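Siderophore-interacting protein (Aeromonas hydrophila, PDB 6K2L) binds flavin-adenine dinucleotide and, like other siderophore-interacting flavoproteins, probably reduces ferric siderophores so that their iron can be released. Local coordinates at residues A[188-193]-A[201-206]; A[223-228]-A[245-250]; A[26-31]-A[113-118]; A[87-90]-A[95-98]. The protein carries 1 engineered substitution. All blocks are in the same frame, centred on the assembly; numbering follows the deposited sequence.

Contact 1 of 4, residues A[188-193]-A[201-206]; sequences RWFVGS and VEYFTS
Y203 carries this contact alone from the helix side, set against F190 and R188 on the strand. The tight part is hydrocarbon: F190 CZ presses on Y203 CB at 3.6 Å and lies 3.7 Å from Y203 CG, so the end of the phenylalanine ring abuts the root of the tyrosine side chain. The two rings meet obliquely, their planes 48° apart, in neither a stack nor an edge-to-face pair. R188 takes the outer half of the tyrosine. With its CG anti to the backbone N (chi1 -176°) and the chain folded back at chi2 and chi3, it puts CG over one face of the Y203 ring, 4.2 Å from the ring centroid, a CH-pi contact. The guanidinium then curls round and turns one of its own faces to the ring rim, where NH1 comes within 3.5 Å of Y203 CE1. The two planes stay 39° apart, short of parallel stacking. This is the looser side, since R188 is exposed at the protein surface. W189, on the other face of the strand, packs on L168 and V170 of the neighbouring strand 163-170; on the helix, buried F204 packs on Y140, V142 and A167. Strand 185-191 is the outermost strand of the parallel sheet, and helix 198-205 leaves it to cover one face, the alternating strand-helix construction of the Rossmann-like, ferredoxin-reductase type of nucleotide-binding domain.

Contact 2 of 4, residues A[223-228]-A[245-250]; sequences GLVVPM and AVPYWR. With FAD (flavin-adenine dinucleotide), chain C.
V225 and P247 bring their backbones together, CA to CA 5.8 Å, where helix 222-235, kinked at P227, runs past the irregular chain following strand 243-245. V225 supplies the helix side of the contact with both branches. Its CG1, anti to the backbone N (chi1 171°), reaches A245 CB at 3.7 Å, while CG2 touches the V246 carbonyl, 3.5 Å from V246 O, and rests on P247 CA at 3.8 Å. The side-chain contacts are apolar, with one methyl set against a carbonyl oxygen, and P247 continues them by leaning on Y258 and V265 of helix 255-266. Beyond the proline the same chain turns to the cofactor. The Y248 ring lies face on over the dimethylbenzene part of the flavin, with CG 3.3 Å from FAD C9, and its hydroxyl is hydrogen-bonded to Y244 OH. W249 has CG wedged between the backbone N and the carbonyl carbon (chi1 64°), which lays its six-membered ring over the adenine, CZ3 being 3.3 Å from FAD N3A. Its indole N-H is held by D144. R250 contributes a backbone carbonyl, whose O accepts a 2.8 Å hydrogen bond from the ribose hydroxyl O2B of FAD. The valine packing sets this loop against the helix, and residues 248-250 meet FAD through two ring faces and a carbonyl acceptor, consistent with recognition by shape and ring contact at this point.

Contact 3 of 4, residues A[26-31]-A[113-118]; sequences RRICLT and NEVKPG
The guanidinium of R26 is held by two partners as it reaches N113: NE is in a salt bridge with D20, and NH1 gives a hydrogen bond to the carbonyl O of A112, one residue before the second segment. These bonds hold the group beside N113. N113 CA lies in the guanidinium plane, 3.7 Å from R26 NH1, a van der Waals contact; the first bond of the asparagine side chain points away from the strand. To get there the arginine runs out extended, CG anti to the backbone N, which carries CD past V115 in the opposite direction, R26 CD to V115 CG1 4.0 Å; the bend at chi3 (-84°) then turns the guanidinium toward N113. The apolar half of the contact is I28 against V115, tip to tip. I28 CD1 sits over the fork of the valine, 3.8 Å from V115 CG2 and 3.9 Å from V115 CG1, so both methyls close on one carbon. Both residues are buried, whereas N113 lies at the surface. Strand 25-31 runs in the antiparallel barrel of the FAD-binding domain between strands 11-20 and 94-100. Helix 107-114 lies beside this strand, and the chain then passes P117 over I18 of strand 11-20 on its way to strand 120-123, the last strand of the closed barrel.

Contact 4 of 4, residues A[87-90]-A[95-98]; sequences AFRR and LDID. With FAD (flavin-adenine dinucleotide), chain C.
A87 and F88 pair with D96 and L95 in the antiparallel beta hairpin formed by strands 79-89 and 94-100, part of the flavin-binding barrel. The backbone bonds come first. A87 and D96 are the hydrogen-bonded pair, but unequally so: D96 N to A87 O is 2.9 Å and almost straight, while A87 N to D96 O stretches to a weak 3.5 Å. The same A87 O also receives a CA-H contact from L95 at 3.6 Å. F88 and L95 form the adjoining non-hydrogen-bonded pair. The charged contact lies on the A87 and D96 face. R89 turns back at chi3 (-64°) and offers the edge of its guanidinium, NH1 to D96 OD2 3.1 Å, in a salt bridge. The carboxylate oxygen is met from 47° above its plane, and the NH2 contacts with D96 are weak; a stronger partner for R89 is E94. Q134 of the second subunit packs on the same arginine. Apolar contact fills the other face, where F88 CD1 touches L95 CD1 at 3.8 Å, the two side chains crossing at a slant, with L35 against both. The R90 guanidinium turns a face to the edge of the F88 ring at CE2. Farther along the second strand the backbone meets the cofactor: FAD N3 donates to D98 O, 3.0 Å away and 167° at the hydrogen.

How the contacts relate
Contacts 3 and 4 share the barrel of the FAD-binding domain: strands 25-31 and 94-100 are neighbours, joined by a probable L30 N to L95 O bond and the R27 to D98 salt bridge, and contact 4 is nested inside the chain loop that contact 3 closes. Contacts 1 and 2 belong to the parallel-sheet domain and meet where F204 packs on M228. Contact 1 is a surface patch; the other three are partly buried. Contact 4 alone has a salt bridge between its segments; contact 3 joins apolar packing to an arginine held from outside, and contacts 1 and 2 rest on apolar and aromatic contacts. Contacts 2 and 4 both touch FAD, which spans the two domains.

Contact 1 of 4, residues A[188-193]-A[201-206]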
# COMPACT_ATOMS: atom_id res chain seq x y z
N ARG A 188 -2.56 -21.77 -4.22
CA ARG A 188 -2.33 -23.21 -4.01
C ARG A 188 -1.15 -23.43 -3.06
O ARG A 188 -0.01 -23.03 -3.33
CB ARG A 188 -2.11 -23.92 -5.35
CG ARG A 188 -1.96 -25.43 -5.27
CD ARG A 188 -3.29 -26.15 -5.06
NE ARG A 188 -4.27 -25.92 -6.14
CZ ARG A 188 -4.41 -26.71 -7.21
NH1 ARG A 188 -3.63 -27.79 -7.37
NH2 ARG A 188 -5.33 -26.41 -8.12
N TRP A 189 -1.42 -24.08 -1.93
CA TRP A 189 -0.42 -24.30 -0.90
C TRP A 189 0.19 -25.70 -1.01
O TRP A 189 -0.52 -26.70 -1.17
CB TRP A 189 -1.03 -24.11 0.49
CG TRP A 189 -1.51 -22.68 0.81
CD1 TRP A 189 -2.73 -22.13 0.50
CD2 TRP A 189 -0.80 -21.67 1.54
NE1 TRP A 189 -2.81 -20.84 0.98
CE2 TRP A 189 -1.64 -20.54 1.63
CE3 TRP A 189 0.47 -21.60 2.13
CZ2 TRP A 189 -1.24 -19.35 2.25
CZ3 TRP A 189 0.85 -20.44 2.75
CH2 TRP A 189 -0.01 -19.32 2.81
N PHE A 190 1.50 -25.77 -0.90
CA PHE A 190 2.24 -27.01 -0.88
C PHE A 190 2.94 -27.09 0.47
O PHE A 190 3.63 -26.14 0.86
CB PHE A 190 3.24 -27.07 -2.04
CG PHE A 190 2.58 -27.23 -3.37
CD1 PHE A 190 2.49 -28.47 -3.95
CD2 PHE A 190 2.01 -26.14 -4.03
CE1 PHE A 190 1.88 -28.63 -5.17
CE2 PHE A 190 1.38 -26.30 -5.25
CZ PHE A 190 1.32 -27.55 -5.82
N VAL A 191 2.72 -28.18 1.19
CA VAL A 191 3.44 -28.47 2.42
C VAL A 191 4.66 -29.31 2.07
O VAL A 191 4.55 -30.27 1.31
CB VAL A 191 2.55 -29.19 3.44
CG1 VAL A 191 3.36 -29.53 4.69
CG2 VAL A 191 1.34 -28.32 3.78
N GLY A 192 5.81 -28.94 2.61
CA GLY A 192 7.01 -29.73 2.43
C GLY A 192 8.24 -28.98 2.89
O GLY A 192 8.20 -27.79 3.24
N SER A 193 9.36 -29.69 2.88
CA SER A 193 10.63 -29.14 3.26
C SER A 193 11.28 -28.47 2.04
O SER A 193 10.90 -28.77 0.90
CB SER A 193 11.51 -30.25 3.82
OG SER A 193 12.88 -30.01 3.61
N VAL A 201 6.78 -27.34 -8.45
CA VAL A 201 7.31 -26.94 -9.75
C VAL A 201 6.57 -27.63 -10.87
O VAL A 201 6.22 -27.00 -11.87
CB VAL A 201 8.83 -27.20 -9.85
CG1 VAL A 201 9.35 -26.73 -11.20
CG2 VAL A 201 9.54 -26.48 -8.75
N GLU A 202 6.33 -28.94 -10.74
CA GLU A 202 5.46 -29.64 -11.67
C GLU A 202 4.13 -28.93 -11.83
O GLU A 202 3.69 -28.66 -12.96
CB GLU A 202 5.25 -31.09 -11.22
CG GLU A 202 4.21 -31.80 -12.08
CD GLU A 202 4.31 -33.33 -12.04
OE1 GLU A 202 3.71 -33.97 -11.13
OE2 GLU A 202 4.99 -33.90 -12.93
N TYR A 203 3.48 -28.58 -10.70
CA TYR A 203 2.15 -27.97 -10.79
C TYR A 203 2.20 -26.64 -11.51
O TYR A 203 1.35 -26.36 -12.36
CB TYR A 203 1.55 -27.78 -9.41
CG TYR A 203 0.50 -26.70 -9.33
CD1 TYR A 203 -0.81 -26.95 -9.74
CD2 TYR A 203 0.82 -25.42 -8.85
CE1 TYR A 203 -1.80 -25.96 -9.66
CE2 TYR A 203 -0.15 -24.43 -8.77
CZ TYR A 203 -1.46 -24.72 -9.16
OH TYR A 203 -2.42 -23.74 -9.07
N PHE A 204 3.17 -25.80 -11.18
CA PHE A 204 3.22 -24.46 -11.76
C PHE A 204 3.63 -24.50 -13.21
O PHE A 204 3.20 -23.63 -13.99
CB PHE A 204 4.16 -23.52 -11.00
CG PHE A 204 3.64 -22.10 -10.91
CD1 PHE A 204 2.81 -21.73 -9.86
CD2 PHE A 204 3.93 -21.17 -11.90
CE1 PHE A 204 2.29 -20.44 -9.78
CE2 PHE A 204 3.42 -19.88 -11.83
CZ PHE A 204 2.59 -19.52 -10.75
N THR A 205 4.46 -25.47 -13.60
CA THR A 205 4.81 -25.57 -15.01
C THR A 205 3.65 -26.12 -15.84
O THR A 205 3.57 -25.81 -17.03
CB THR A 205 6.08 -26.42 -15.17
OG1 THR A 205 5.91 -27.69 -14.52
CG2 THR A 205 7.30 -25.70 -14.56
N SER A 206 2.74 -26.91 -15.22
CA SER A 206 1.54 -27.36 -15.92
C SER A 206 0.55 -26.24 -16.25
O SER A 206 -0.33 -26.45 -17.09
CB SER A 206 0.79 -28.43 -15.10
OG SER A 206 0.01 -27.87 -14.03

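Contact 2 of 4, residues A[223-228]-A[245-250]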
# COMPACT_ATOMS: atom_id res chain seq x y z
N GLY A 223 15.85 -22.89 -4.72
CA GLY A 223 15.25 -24.02 -5.43
C GLY A 223 13.81 -23.85 -5.88
O GLY A 223 13.23 -24.78 -6.46
N LEU A 224 13.20 -22.71 -5.58
CA LEU A 224 11.96 -22.30 -6.23
C LEU A 224 12.20 -21.25 -7.29
O LEU A 224 11.64 -21.33 -8.39
CB LEU A 224 10.97 -21.76 -5.19
CG LEU A 224 10.45 -22.72 -4.13
CD1 LEU A 224 9.98 -21.93 -2.93
CD2 LEU A 224 9.32 -23.56 -4.68
N VAL A 225 13.05 -20.25 -7.00
CA VAL A 225 13.22 -19.13 -7.91
C VAL A 225 13.85 -19.58 -9.21
O VAL A 225 13.42 -19.18 -10.30
CB VAL A 225 14.05 -18.01 -7.25
CG1 VAL A 225 14.41 -16.95 -8.28
CG2 VAL A 225 13.28 -17.41 -6.10
N VAL A 226 14.88 -20.41 -9.13
CA VAL A 226 15.68 -20.70 -10.32
C VAL A 226 14.93 -21.60 -11.31
O VAL A 226 14.86 -21.25 -12.51
CB VAL A 226 17.03 -21.29 -9.90
CG1 VAL A 226 17.70 -21.97 -11.07
CG2 VAL A 226 17.89 -20.15 -9.33
N PRO A 227 14.36 -22.73 -10.90
CA PRO A 227 13.60 -23.52 -11.87
C PRO A 227 12.46 -22.75 -12.50
O PRO A 227 12.22 -22.92 -13.70
CB PRO A 227 13.08 -24.72 -11.05
CG PRO A 227 13.23 -24.34 -9.62
CD PRO A 227 14.41 -23.40 -9.58
N MET A 228 11.78 -21.88 -11.75
CA MET A 228 10.67 -21.13 -12.33
C MET A 228 11.15 -20.09 -13.34
O MET A 228 10.56 -19.96 -14.42
CB MET A 228 9.84 -20.45 -11.23
CG MET A 228 9.07 -21.42 -10.29
SD MET A 228 8.15 -22.75 -11.11
CE MET A 228 7.18 -21.82 -12.31
N ALA A 245 12.87 -12.32 -10.15
CA ALA A 245 13.42 -13.62 -9.74
C ALA A 245 14.58 -13.34 -8.80
O ALA A 245 15.72 -13.13 -9.23
CB ALA A 245 13.85 -14.48 -10.92
N VAL A 246 14.29 -13.33 -7.50
CA VAL A 246 15.26 -12.99 -6.47
C VAL A 246 15.24 -14.13 -5.46
O VAL A 246 14.22 -14.35 -4.80
CB VAL A 246 14.91 -11.66 -5.77
CG1 VAL A 246 15.85 -11.42 -4.64
CG2 VAL A 246 14.95 -10.52 -6.75
N PRO A 247 16.32 -14.90 -5.31
CA PRO A 247 16.33 -15.94 -4.27
C PRO A 247 16.55 -15.28 -2.91
O PRO A 247 17.50 -14.53 -2.71
CB PRO A 247 17.50 -16.85 -4.67
CG PRO A 247 18.02 -16.29 -6.01
CD PRO A 247 17.58 -14.87 -6.09
N TYR A 248 15.61 -15.51 -1.99
CA TYR A 248 15.66 -14.84 -0.70
C TYR A 248 16.69 -15.49 0.22
O TYR A 248 17.25 -14.81 1.08
CB TYR A 248 14.29 -14.83 -0.04
CG TYR A 248 13.36 -13.73 -0.55
CD1 TYR A 248 13.62 -13.07 -1.73
CD2 TYR A 248 12.21 -13.38 0.15
CE1 TYR A 248 12.78 -12.08 -2.18
CE2 TYR A 248 11.38 -12.38 -0.29
CZ TYR A 248 11.66 -11.73 -1.45
OH TYR A 248 10.84 -10.72 -1.91
N TRP A 249 16.95 -16.79 0.04
CA TRP A 249 17.94 -17.53 0.82
C TRP A 249 18.21 -18.86 0.13
O TRP A 249 17.61 -19.19 -0.91
CB TRP A 249 17.48 -17.78 2.25
CG TRP A 249 16.26 -18.65 2.38
CD1 TRP A 249 14.99 -18.35 1.97
CD2 TRP A 249 16.18 -19.96 2.95
NE1 TRP A 249 14.13 -19.39 2.26
CE2 TRP A 249 14.84 -20.39 2.87
CE3 TRP A 249 17.12 -20.82 3.54
CZ2 TRP A 249 14.41 -21.63 3.34
CZ3 TRP A 249 16.70 -22.06 4.01
CH2 TRP A 249 15.35 -22.45 3.91
N ARG A 250 19.10 -19.65 0.71
CA ARG A 250 19.50 -20.92 0.13
C ARG A 250 19.65 -21.92 1.27
O ARG A 250 20.43 -21.69 2.20
CB ARG A 250 20.80 -20.79 -0.65
CG ARG A 250 21.17 -22.07 -1.37
CD ARG A 250 22.19 -21.81 -2.45
NE ARG A 250 22.61 -23.03 -3.14
CZ ARG A 250 23.61 -23.08 -4.02
NH1 ARG A 250 24.30 -21.98 -4.31
NH2 ARG A 250 23.93 -24.23 -4.62
PA FAD C . 21.17 -16.94 8.46
O1A FAD C . 22.16 -16.52 9.50
O2A FAD C . 21.24 -16.18 7.13
O5B FAD C . 21.29 -18.49 8.01
C5B FAD C . 21.40 -19.56 8.98
C4B FAD C . 20.95 -20.89 8.41
O4B FAD C . 19.51 -20.98 8.42
C3B FAD C . 21.38 -21.23 6.98
O3B FAD C . 21.64 -22.62 6.87
C2B FAD C . 20.16 -20.79 6.16
O2B FAD C . 19.99 -21.49 4.93
C1B FAD C . 19.01 -21.14 7.10
N9A FAD C . 17.89 -20.24 6.97
C8A FAD C . 17.94 -18.87 6.81
N7A FAD C . 16.77 -18.30 6.76
C5A FAD C . 15.88 -19.35 6.91
C6A FAD C . 14.48 -19.41 6.95
N6A FAD C . 13.69 -18.34 6.87
N1A FAD C . 13.90 -20.63 7.11
C2A FAD C . 14.69 -21.71 7.21
N3A FAD C . 16.03 -21.77 7.19
C4A FAD C . 16.56 -20.55 7.05
N1 FAD C . 13.01 -13.51 5.32
C2 FAD C . 11.97 -13.37 6.20
O2 FAD C . 11.82 -14.13 7.15
N3 FAD C . 11.05 -12.36 6.02
C4 FAD C . 11.05 -11.42 5.01
O4 FAD C . 10.17 -10.56 4.96
C4X FAD C . 12.16 -11.56 4.09
N5 FAD C . 12.26 -10.70 3.08
C5X FAD C . 13.31 -10.84 2.21
C6 FAD C . 13.40 -9.96 1.14
C7 FAD C . 14.43 -10.07 0.21
C7M FAD C . 14.51 -9.08 -0.92
C8 FAD C . 15.41 -11.07 0.37
C8M FAD C . 16.57 -11.20 -0.59
C9 FAD C . 15.32 -11.95 1.45
C9A FAD C . 14.28 -11.85 2.36
N10 FAD C . 14.15 -12.75 3.44
C10 FAD C . 13.09 -12.64 4.32
C1' FAD C . 15.12 -13.84 3.62
C2' FAD C . 16.06 -13.66 4.82
O2' FAD C . 17.02 -12.63 4.59
C3' FAD C . 16.78 -14.99 5.07
O3' FAD C . 15.84 -15.91 5.63
C4' FAD C . 17.99 -14.89 5.99
O4' FAD C . 18.87 -15.98 5.70
C5' FAD C . 17.58 -14.89 7.45
O5' FAD C . 18.74 -14.63 8.26
P FAD C . 19.02 -15.45 9.58
O1P FAD C . 20.08 -14.65 10.35
O2P FAD C . 17.80 -15.76 10.32
O3P FAD C . 19.69 -16.80 9.03

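Contact 3 of 4, residues A[26-31]-A[113-118]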
# COMPACT_ATOMS: atom_id res chain seq x y z
N ARG A 26 6.13 -14.72 12.35
CA ARG A 26 6.00 -13.86 13.52
C ARG A 26 6.03 -12.40 13.07
O ARG A 26 7.04 -11.95 12.52
CB ARG A 26 7.11 -14.16 14.53
CG ARG A 26 7.01 -13.33 15.78
CD ARG A 26 7.97 -13.83 16.84
NE ARG A 26 7.36 -14.94 17.57
CZ ARG A 26 8.02 -15.91 18.18
NH1 ARG A 26 9.35 -15.91 18.17
NH2 ARG A 26 7.36 -16.87 18.80
N ARG A 27 4.94 -11.68 13.28
CA ARG A 27 4.80 -10.28 12.88
C ARG A 27 5.27 -9.40 14.03
O ARG A 27 4.61 -9.33 15.08
CB ARG A 27 3.36 -9.94 12.52
CG ARG A 27 3.09 -8.45 12.30
CD ARG A 27 1.89 -8.21 11.36
NE ARG A 27 1.91 -9.16 10.26
CZ ARG A 27 0.84 -9.71 9.69
NH1 ARG A 27 -0.39 -9.39 10.11
NH2 ARG A 27 1.01 -10.59 8.70
N ILE A 28 6.41 -8.73 13.84
CA ILE A 28 6.98 -7.84 14.83
C ILE A 28 6.68 -6.42 14.40
O ILE A 28 6.97 -6.03 13.26
CB ILE A 28 8.48 -8.08 14.99
CG1 ILE A 28 8.73 -9.49 15.56
CG2 ILE A 28 9.07 -7.00 15.82
CD1 ILE A 28 10.20 -9.93 15.52
N CYS A 29 6.05 -5.66 15.28
CA CYS A 29 5.64 -4.30 14.97
C CYS A 29 6.58 -3.34 15.67
O CYS A 29 6.73 -3.38 16.89
CB CYS A 29 4.20 -4.06 15.42
SG CYS A 29 3.81 -2.31 15.38
N LEU A 30 7.22 -2.49 14.90
CA LEU A 30 8.27 -1.62 15.38
C LEU A 30 7.80 -0.19 15.29
O LEU A 30 7.01 0.18 14.41
CB LEU A 30 9.53 -1.82 14.55
CG LEU A 30 10.08 -3.24 14.67
CD1 LEU A 30 10.61 -3.68 13.34
CD2 LEU A 30 11.18 -3.25 15.68
N THR A 31 8.25 0.63 16.23
CA THR A 31 7.80 2.00 16.29
C THR A 31 8.95 2.89 16.69
O THR A 31 9.89 2.45 17.36
CB THR A 31 6.63 2.17 17.28
OG1 THR A 31 6.25 3.55 17.32
CG2 THR A 31 7.01 1.69 18.69
N ASN A 113 13.36 -14.96 17.55
CA ASN A 113 13.00 -15.91 18.61
C ASN A 113 12.96 -15.23 19.98
O ASN A 113 11.98 -15.38 20.73
CB ASN A 113 13.98 -17.08 18.62
CG ASN A 113 13.94 -17.84 17.32
OD1 ASN A 113 13.06 -17.61 16.49
ND2 ASN A 113 14.90 -18.75 17.12
N GLU A 114 13.98 -14.44 20.31
CA GLU A 114 14.02 -13.87 21.64
C GLU A 114 13.15 -12.63 21.80
O GLU A 114 13.02 -12.13 22.92
CB GLU A 114 15.45 -13.54 22.02
CG GLU A 114 16.30 -14.76 22.23
CD GLU A 114 17.77 -14.41 22.38
OE1 GLU A 114 18.06 -13.20 22.61
OE2 GLU A 114 18.63 -15.33 22.32
N VAL A 115 12.53 -12.16 20.72
CA VAL A 115 12.00 -10.81 20.67
C VAL A 115 11.05 -10.56 21.83
O VAL A 115 10.21 -11.40 22.17
CB VAL A 115 11.33 -10.53 19.31
CG1 VAL A 115 10.01 -11.31 19.14
CG2 VAL A 115 11.10 -9.03 19.13
N LYS A 116 11.20 -9.41 22.46
CA LYS A 116 10.33 -8.90 23.51
C LYS A 116 9.92 -7.49 23.13
O LYS A 116 10.64 -6.81 22.39
CB LYS A 116 11.05 -8.87 24.86
CG LYS A 116 10.45 -9.79 25.90
CD LYS A 116 10.53 -11.25 25.47
CE LYS A 116 10.59 -12.18 26.71
NZ LYS A 116 10.08 -13.58 26.46
N PRO A 117 8.79 -7.02 23.60
CA PRO A 117 8.52 -5.58 23.48
C PRO A 117 9.63 -4.82 24.19
O PRO A 117 10.10 -5.24 25.25
CB PRO A 117 7.16 -5.41 24.17
CG PRO A 117 6.54 -6.80 24.13
CD PRO A 117 7.71 -7.74 24.29
N GLY A 118 10.11 -3.75 23.57
CA GLY A 118 11.23 -3.01 24.10
C GLY A 118 12.58 -3.35 23.48
O GLY A 118 13.55 -2.60 23.70

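Contact 4 of 4, residues A[87-90]-A[95-98]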
# COMPACT_ATOMS: atom_id res chain seq x y z
N ALA A 87 3.99 -4.09 6.49
CA ALA A 87 3.06 -2.96 6.41
C ALA A 87 3.69 -1.74 7.07
O ALA A 87 4.60 -1.86 7.89
CB ALA A 87 1.71 -3.28 7.07
N PHE A 88 3.20 -0.55 6.73
CA PHE A 88 3.72 0.67 7.35
C PHE A 88 2.58 1.64 7.56
O PHE A 88 1.88 1.99 6.60
CB PHE A 88 4.83 1.31 6.49
CG PHE A 88 5.26 2.66 6.99
CD1 PHE A 88 5.86 2.80 8.24
CD2 PHE A 88 5.05 3.80 6.21
CE1 PHE A 88 6.24 4.07 8.71
CE2 PHE A 88 5.44 5.08 6.67
CZ PHE A 88 6.02 5.22 7.92
N ARG A 89 2.39 2.08 8.81
CA ARG A 89 1.32 3.02 9.20
C ARG A 89 1.98 4.29 9.72
O ARG A 89 2.40 4.37 10.89
CB ARG A 89 0.40 2.38 10.25
CG ARG A 89 -0.38 1.19 9.70
CD ARG A 89 -1.17 0.45 10.78
NE ARG A 89 -0.34 -0.17 11.80
CZ ARG A 89 0.18 -1.40 11.72
NH1 ARG A 89 -0.04 -2.15 10.64
NH2 ARG A 89 0.91 -1.89 12.71
N ARG A 90 2.09 5.29 8.84
CA ARG A 90 2.79 6.53 9.18
C ARG A 90 2.17 7.21 10.39
O ARG A 90 2.89 7.59 11.33
CB ARG A 90 2.77 7.47 7.98
CG ARG A 90 3.76 8.58 8.08
CD ARG A 90 3.61 9.50 6.90
NE ARG A 90 4.13 8.91 5.68
CZ ARG A 90 5.42 8.69 5.47
NH1 ARG A 90 6.31 8.99 6.41
NH2 ARG A 90 5.83 8.15 4.33
N LEU A 95 5.74 0.13 11.93
CA LEU A 95 6.30 -0.58 10.79
C LEU A 95 6.34 -2.07 11.12
O LEU A 95 6.92 -2.45 12.14
CB LEU A 95 7.70 -0.06 10.46
CG LEU A 95 8.25 -0.61 9.14
CD1 LEU A 95 8.83 0.48 8.31
CD2 LEU A 95 9.25 -1.73 9.39
N ASP A 96 5.75 -2.92 10.28
CA ASP A 96 5.63 -4.36 10.52
C ASP A 96 6.63 -5.15 9.70
O ASP A 96 6.68 -5.03 8.48
CB ASP A 96 4.23 -4.86 10.13
CG ASP A 96 3.18 -4.49 11.13
OD1 ASP A 96 3.57 -4.12 12.26
OD2 ASP A 96 1.97 -4.57 10.80
N ILE A 97 7.39 -6.01 10.36
CA ILE A 97 8.23 -6.98 9.65
C ILE A 97 7.82 -8.38 10.07
O ILE A 97 7.74 -8.64 11.28
CB ILE A 97 9.72 -6.75 9.93
CG1 ILE A 97 10.09 -5.32 9.58
CG2 ILE A 97 10.53 -7.72 9.10
CD1 ILE A 97 11.52 -4.94 10.08
N ASP A 98 7.61 -9.28 9.10
CA ASP A 98 7.22 -10.67 9.37
C ASP A 98 8.41 -11.63 9.21
O ASP A 98 8.96 -11.77 8.10
CB ASP A 98 6.11 -11.13 8.44
CG ASP A 98 4.76 -10.45 8.71
OD1 ASP A 98 4.62 -9.66 9.68
OD2 ASP A 98 3.82 -10.75 7.93
PA FAD C . 21.17 -16.94 8.46
O1A FAD C . 22.16 -16.52 9.50
O2A FAD C . 21.24 -16.18 7.13
O5B FAD C . 21.29 -18.49 8.01
C5B FAD C . 21.40 -19.56 8.98
C4B FAD C . 20.95 -20.89 8.41
O4B FAD C . 19.51 -20.98 8.42
C3B FAD C . 21.38 -21.23 6.98
O3B FAD C . 21.64 -22.62 6.87
C2B FAD C . 20.16 -20.79 6.16
O2B FAD C . 19.99 -21.49 4.93
C1B FAD C . 19.01 -21.14 7.10
N9A FAD C . 17.89 -20.24 6.97
C8A FAD C . 17.94 -18.87 6.81
N7A FAD C . 16.77 -18.30 6.76
C5A FAD C . 15.88 -19.35 6.91
C6A FAD C . 14.48 -19.41 6.95
N6A FAD C . 13.69 -18.34 6.87
N1A FAD C . 13.90 -20.63 7.11
C2A FAD C . 14.69 -21.71 7.21
N3A FAD C . 16.03 -21.77 7.19
C4A FAD C . 16.56 -20.55 7.05
N1 FAD C . 13.01 -13.51 5.32
C2 FAD C . 11.97 -13.37 6.20
O2 FAD C . 11.82 -14.13 7.15
N3 FAD C . 11.05 -12.36 6.02
C4 FAD C . 11.05 -11.42 5.01
O4 FAD C . 10.17 -10.56 4.96
C4X FAD C . 12.16 -11.56 4.09
N5 FAD C . 12.26 -10.70 3.08
C5X FAD C . 13.31 -10.84 2.21
C6 FAD C . 13.40 -9.96 1.14
C7 FAD C . 14.43 -10.07 0.21
C7M FAD C . 14.51 -9.08 -0.92
C8 FAD C . 15.41 -11.07 0.37
C8M FAD C . 16.57 -11.20 -0.59
C9 FAD C . 15.32 -11.95 1.45
C9A FAD C . 14.28 -11.85 2.36
N10 FAD C . 14.15 -12.75 3.44
C10 FAD C . 13.09 -12.64 4.32
C1' FAD C . 15.12 -13.84 3.62
C2' FAD C . 16.06 -13.66 4.82
O2' FAD C . 17.02 -12.63 4.59
C3' FAD C . 16.78 -14.99 5.07
O3' FAD C . 15.84 -15.91 5.63
C4' FAD C . 17.99 -14.89 5.99
O4' FAD C . 18.87 -15.98 5.70
C5' FAD C . 17.58 -14.89 7.45
O5' FAD C . 18.74 -14.63 8.26
P FAD C . 19.02 -15.45 9.58
O1P FAD C . 20.08 -14.65 10.35
O2P FAD C . 17.80 -15.76 10.32
O3P FAD C . 19.69 -16.80 9.03